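Local coordinates for protein nicotinate-nucleotide--dimethylbenzimidazole phosphoribosyltransferase (PDB 1WX1) that probably catalyses the transfer of the phosphoribosyl group from nicotinate mononucleotide to 5,6-dimethylbenzimidazole, yielding alpha-ribazole 5'-phosphate for cobalamin biosynthesis, at residues G128-L140 and L219-A232. Numbering follows the deposited sequence.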
loop_
_atom_site.group_PDB
_atom_site.type_symbol
_atom_site.label_atom_id
_atom_site.label_comp_id
_atom_site.label_asym_id
_atom_site.label_seq_id
_atom_site.Cartn_x
_atom_site.Cartn_y
_atom_site.Cartn_z
ATOM N N GLY A 128 14.979 -14.632 -34.656
ATOM C CA GLY A 128 15.477 -15.968 -34.377
ATOM C C GLY A 128 15.481 -16.228 -32.884
ATOM O O GLY A 128 15.077 -15.356 -32.116
ATOM N N PRO A 129 15.929 -17.411 -32.437
ATOM C CA PRO A 129 15.956 -17.715 -31.001
ATOM C C PRO A 129 16.760 -16.685 -30.216
ATOM O O PRO A 129 17.864 -16.304 -30.613
ATOM C CB PRO A 129 16.580 -19.108 -30.951
ATOM C CG PRO A 129 17.435 -19.144 -32.187
ATOM C CD PRO A 129 16.552 -18.493 -33.215
ATOM N N ALA A 130 16.201 -16.240 -29.099
ATOM C CA ALA A 130 16.856 -15.240 -28.269
ATOM C C ALA A 130 18.152 -15.756 -27.657
ATOM O O ALA A 130 19.121 -15.009 -27.522
ATOM C CB ALA A 130 15.904 -14.776 -27.173
ATOM N N MET A 131 18.166 -17.033 -27.292
ATOM C CA MET A 131 19.342 -17.650 -26.683
ATOM C C MET A 131 19.225 -19.159 -26.864
ATOM O O MET A 131 18.196 -19.644 -27.321
ATOM C CB MET A 131 19.380 -17.328 -25.184
ATOM C CG MET A 131 18.283 -18.042 -24.391
ATOM S SD MET A 131 17.908 -17.319 -22.772
ATOM C CE MET A 131 16.675 -16.123 -23.232
ATOM N N THR A 132 20.267 -19.897 -26.499
ATOM C CA THR A 132 20.220 -21.353 -26.608
ATOM C C THR A 132 19.665 -21.917 -25.298
ATOM O O THR A 132 19.673 -21.239 -24.267
ATOM C CB THR A 132 21.617 -21.971 -26.815
ATOM O OG1 THR A 132 22.430 -21.698 -25.665
ATOM C CG2 THR A 132 22.282 -21.405 -28.062
ATOM N N PRO A 133 19.160 -23.160 -25.326
ATOM C CA PRO A 133 18.619 -23.760 -24.103
ATOM C C PRO A 133 19.688 -23.819 -23.008
ATOM O O PRO A 133 19.391 -23.667 -21.826
ATOM C CB PRO A 133 18.178 -25.145 -24.571
ATOM C CG PRO A 133 17.731 -24.875 -25.984
ATOM C CD PRO A 133 18.852 -23.993 -26.503
ATOM N N GLU A 134 20.935 -24.033 -23.417
ATOM C CA GLU A 134 22.062 -24.112 -22.492
ATOM C C GLU A 134 22.292 -22.772 -21.784
ATOM O O GLU A 134 22.591 -22.728 -20.584
ATOM C CB GLU A 134 23.317 -24.538 -23.261
ATOM C CG GLU A 134 24.546 -24.814 -22.414
ATOM C CD GLU A 134 25.314 -23.556 -22.055
ATOM O OE1 GLU A 134 25.263 -22.579 -22.835
ATOM O OE2 GLU A 134 25.988 -23.552 -21.005
ATOM N N GLU A 135 22.151 -21.681 -22.527
ATOM C CA GLU A 135 22.329 -20.351 -21.953
ATOM C C GLU A 135 21.168 -20.046 -21.005
ATOM O O GLU A 135 21.359 -19.442 -19.952
ATOM C CB GLU A 135 22.414 -19.308 -23.075
ATOM C CG GLU A 135 23.638 -19.522 -23.974
ATOM C CD GLU A 135 23.679 -18.605 -25.185
ATOM O OE1 GLU A 135 22.619 -18.349 -25.793
ATOM O OE2 GLU A 135 24.784 -18.158 -25.546
ATOM N N ALA A 136 19.963 -20.470 -21.378
ATOM C CA ALA A 136 18.801 -20.249 -20.523
ATOM C C ALA A 136 19.016 -20.983 -19.194
ATOM O O ALA A 136 18.693 -20.457 -18.126
ATOM C CB ALA A 136 17.528 -20.754 -21.211
ATOM N N GLU A 137 19.568 -22.195 -19.252
ATOM C CA GLU A 137 19.824 -22.955 -18.026
ATOM C C GLU A 137 20.802 -22.203 -17.124
ATOM O O GLU A 137 20.606 -22.126 -15.912
ATOM C CB GLU A 137 20.386 -24.344 -18.346
ATOM C CG GLU A 137 20.850 -25.146 -17.121
ATOM C CD GLU A 137 19.723 -25.551 -16.164
ATOM O OE1 GLU A 137 20.038 -26.069 -15.070
ATOM O OE2 GLU A 137 18.531 -25.366 -16.498
ATOM N N ARG A 138 21.857 -21.644 -17.707
ATOM C CA ARG A 138 22.821 -20.905 -16.900
ATOM C C ARG A 138 22.178 -19.679 -16.260
ATOM O O ARG A 138 22.480 -19.343 -15.112
ATOM C CB ARG A 138 24.037 -20.498 -17.740
ATOM C CG ARG A 138 25.032 -21.639 -17.949
ATOM C CD ARG A 138 26.311 -21.144 -18.612
ATOM N NE ARG A 138 26.142 -21.021 -20.055
ATOM C CZ ARG A 138 26.780 -20.133 -20.812
ATOM N NH1 ARG A 138 27.634 -19.275 -20.264
ATOM N NH2 ARG A 138 26.570 -20.111 -22.121
ATOM N N ALA A 139 21.291 -19.016 -16.995
ATOM C CA ALA A 139 20.607 -17.836 -16.461
ATOM C C ALA A 139 19.691 -18.244 -15.303
ATOM O O ALA A 139 19.622 -17.557 -14.278
ATOM C CB ALA A 139 19.789 -17.151 -17.561
ATOM N N LEU A 140 18.985 -19.359 -15.477
ATOM C CA LEU A 140 18.083 -19.868 -14.448
ATOM C C LEU A 140 18.853 -20.156 -13.162
ATOM O O LEU A 140 18.425 -19.771 -12.074
ATOM C CB LEU A 140 17.411 -21.154 -14.925
ATOM C CG LEU A 140 16.390 -21.784 -13.977
ATOM C CD1 LEU A 140 15.049 -21.110 -14.163
ATOM C CD2 LEU A 140 16.263 -23.273 -14.280
ATOM N N LEU A 219 11.607 -24.361 -20.582
ATOM C CA LEU A 219 12.922 -23.743 -20.702
ATOM C C LEU A 219 13.267 -23.536 -22.175
ATOM O O LEU A 219 13.879 -22.534 -22.544
ATOM C CB LEU A 219 13.989 -24.617 -20.043
ATOM C CG LEU A 219 15.327 -23.926 -19.763
ATOM C CD1 LEU A 219 15.100 -22.741 -18.828
ATOM C CD2 LEU A 219 16.301 -24.914 -19.138
ATOM N N GLU A 220 12.874 -24.490 -23.013
ATOM C CA GLU A 220 13.143 -24.387 -24.443
ATOM C C GLU A 220 12.339 -23.239 -25.036
ATOM O O GLU A 220 12.813 -22.529 -25.917
ATOM C CB GLU A 220 12.789 -25.692 -25.152
ATOM C CG GLU A 220 13.674 -26.856 -24.755
ATOM C CD GLU A 220 13.327 -28.131 -25.496
ATOM O OE1 GLU A 220 12.182 -28.613 -25.355
ATOM O OE2 GLU A 220 14.201 -28.650 -26.222
ATOM N N VAL A 221 11.117 -23.066 -24.550
ATOM C CA VAL A 221 10.255 -21.994 -25.020
ATOM C C VAL A 221 10.854 -20.639 -24.635
ATOM O O VAL A 221 10.959 -19.736 -25.467
ATOM C CB VAL A 221 8.835 -22.120 -24.411
ATOM C CG1 VAL A 221 8.034 -20.856 -24.676
ATOM C CG2 VAL A 221 8.120 -23.333 -25.010
ATOM N N ALA A 222 11.253 -20.505 -23.375
ATOM C CA ALA A 222 11.843 -19.259 -22.884
ATOM C C ALA A 222 13.110 -18.893 -23.654
ATOM O O ALA A 222 13.345 -17.727 -23.973
ATOM C CB ALA A 222 12.155 -19.384 -21.400
ATOM N N ALA A 223 13.932 -19.894 -23.941
ATOM C CA ALA A 223 15.170 -19.672 -24.672
ATOM C C ALA A 223 14.860 -19.114 -26.055
ATOM O O ALA A 223 15.532 -18.211 -26.549
ATOM C CB ALA A 223 15.943 -20.989 -24.799
ATOM N N GLU A 224 13.825 -19.658 -26.675
ATOM C CA GLU A 224 13.433 -19.238 -28.009
ATOM C C GLU A 224 12.875 -17.821 -28.106
ATOM O O GLU A 224 13.221 -17.078 -29.022
ATOM C CB GLU A 224 12.393 -20.214 -28.570
ATOM C CG GLU A 224 12.014 -19.948 -30.011
ATOM C CD GLU A 224 13.047 -20.467 -30.985
ATOM O OE1 GLU A 224 13.221 -19.848 -32.054
ATOM O OE2 GLU A 224 13.676 -21.503 -30.685
ATOM N N VAL A 225 12.035 -17.430 -27.155
ATOM C CA VAL A 225 11.394 -16.126 -27.249
ATOM C C VAL A 225 11.557 -15.145 -26.101
ATOM O O VAL A 225 11.058 -14.029 -26.191
ATOM C CB VAL A 225 9.869 -16.300 -27.447
ATOM C CG1 VAL A 225 9.590 -17.405 -28.461
ATOM C CG2 VAL A 225 9.210 -16.629 -26.106
ATOM N N GLY A 226 12.232 -15.545 -25.029
ATOM C CA GLY A 226 12.359 -14.660 -23.882
ATOM C C GLY A 226 13.626 -13.847 -23.734
ATOM O O GLY A 226 14.267 -13.476 -24.720
ATOM N N GLY A 227 13.958 -13.556 -22.477
ATOM C CA GLY A 227 15.145 -12.787 -22.148
ATOM C C GLY A 227 15.906 -13.486 -21.034
ATOM O O GLY A 227 15.332 -14.261 -20.262
ATOM N N LEU A 228 17.201 -13.214 -20.942
ATOM C CA LEU A 228 18.035 -13.837 -19.922
ATOM C C LEU A 228 17.612 -13.520 -18.492
ATOM O O LEU A 228 17.585 -14.410 -17.644
ATOM C CB LEU A 228 19.495 -13.425 -20.128
ATOM C CG LEU A 228 20.118 -13.998 -21.404
ATOM C CD1 LEU A 228 21.257 -13.107 -21.868
ATOM C CD2 LEU A 228 20.606 -15.429 -21.142
ATOM N N GLU A 229 17.292 -12.256 -18.220
ATOM C CA GLU A 229 16.897 -11.863 -16.875
ATOM C C GLU A 229 15.515 -12.422 -16.535
ATOM O O GLU A 229 15.195 -12.623 -15.368
ATOM C CB GLU A 229 16.921 -10.328 -16.720
ATOM C CG GLU A 229 15.691 -9.595 -17.229
ATOM C CD GLU A 229 15.755 -9.275 -18.707
ATOM O OE1 GLU A 229 16.270 -10.113 -19.477
ATOM O OE2 GLU A 229 15.274 -8.186 -19.093
ATOM N N LEU A 230 14.696 -12.683 -17.551
ATOM C CA LEU A 230 13.366 -13.239 -17.299
ATOM C C LEU A 230 13.519 -14.684 -16.819
ATOM O O LEU A 230 12.799 -15.139 -15.928
ATOM C CB LEU A 230 12.501 -13.189 -18.572
ATOM C CG LEU A 230 12.298 -11.810 -19.219
ATOM C CD1 LEU A 230 11.278 -11.922 -20.352
ATOM C CD2 LEU A 230 11.813 -10.799 -18.182
ATOM N N VAL A 231 14.462 -15.402 -17.417
ATOM C CA VAL A 231 14.730 -16.783 -17.037
ATOM C C VAL A 231 15.386 -16.785 -15.649
ATOM O O VAL A 231 15.102 -17.649 -14.821
ATOM C CB VAL A 231 15.662 -17.461 -18.058
ATOM C CG1 VAL A 231 16.022 -18.869 -17.596
ATOM C CG2 VAL A 231 14.977 -17.506 -19.419
ATOM N N ALA A 232 16.266 -15.816 -15.405
ATOM C CA ALA A 232 16.926 -15.712 -14.106
ATOM C C ALA A 232 15.869 -15.441 -13.037
ATOM O O ALA A 232 15.959 -15.945 -11.915
ATOM C CB ALA A 232 17.954 -14.582 -14.122
#
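Ala130 N donates to Glu224 O (3.1 Å), standing well above the carbonyl plane, while Met131 N reaches Ala223 O (3.0 Å), tilted only moderately from the carbonyl plane of Ala223. A loop here uses carbonyls in the last turn of helix 218-225, just before Gly226 departs from helical geometry. Pro129, which has no N-H to give, adds a CA-H...O contact to Glu224 O; its ring also lies against the carboxylate of Glu224, whose OE1 is engaged in a salt bridge with Arg211. At its other end the loop enters helix 133-152 through a capping box: Glu135 N donates to Thr132 OG1 (3.2 Å), and Thr132 N to Glu135 OE1 (2.9 Å), an oxygen also paired with Arg119.

Bent at chi3 (88°), the side chain of Met131 runs over Ala223 and brings SD to Leu228 CD2 (3.7 Å) and CE against Gly227 C (3.5 Å). With an alanine here, the gap left between Ala223, Gly227 and Leu228 would probably go unfilled. Farther along, Val231 CG1 sits against Ala136 O, already held by Leu140 N, and against Ala139 CB and Leu140 CB, where segments 133-140 and 228-232 of their helices cross at -51°. Leu228 and Ala232 also touch strand 47-54 of the parallel sheet. The chemistry thus divides the work: main-chain bonds fix the loop on the helix end, and apolar side chains join the helices beside that sheet.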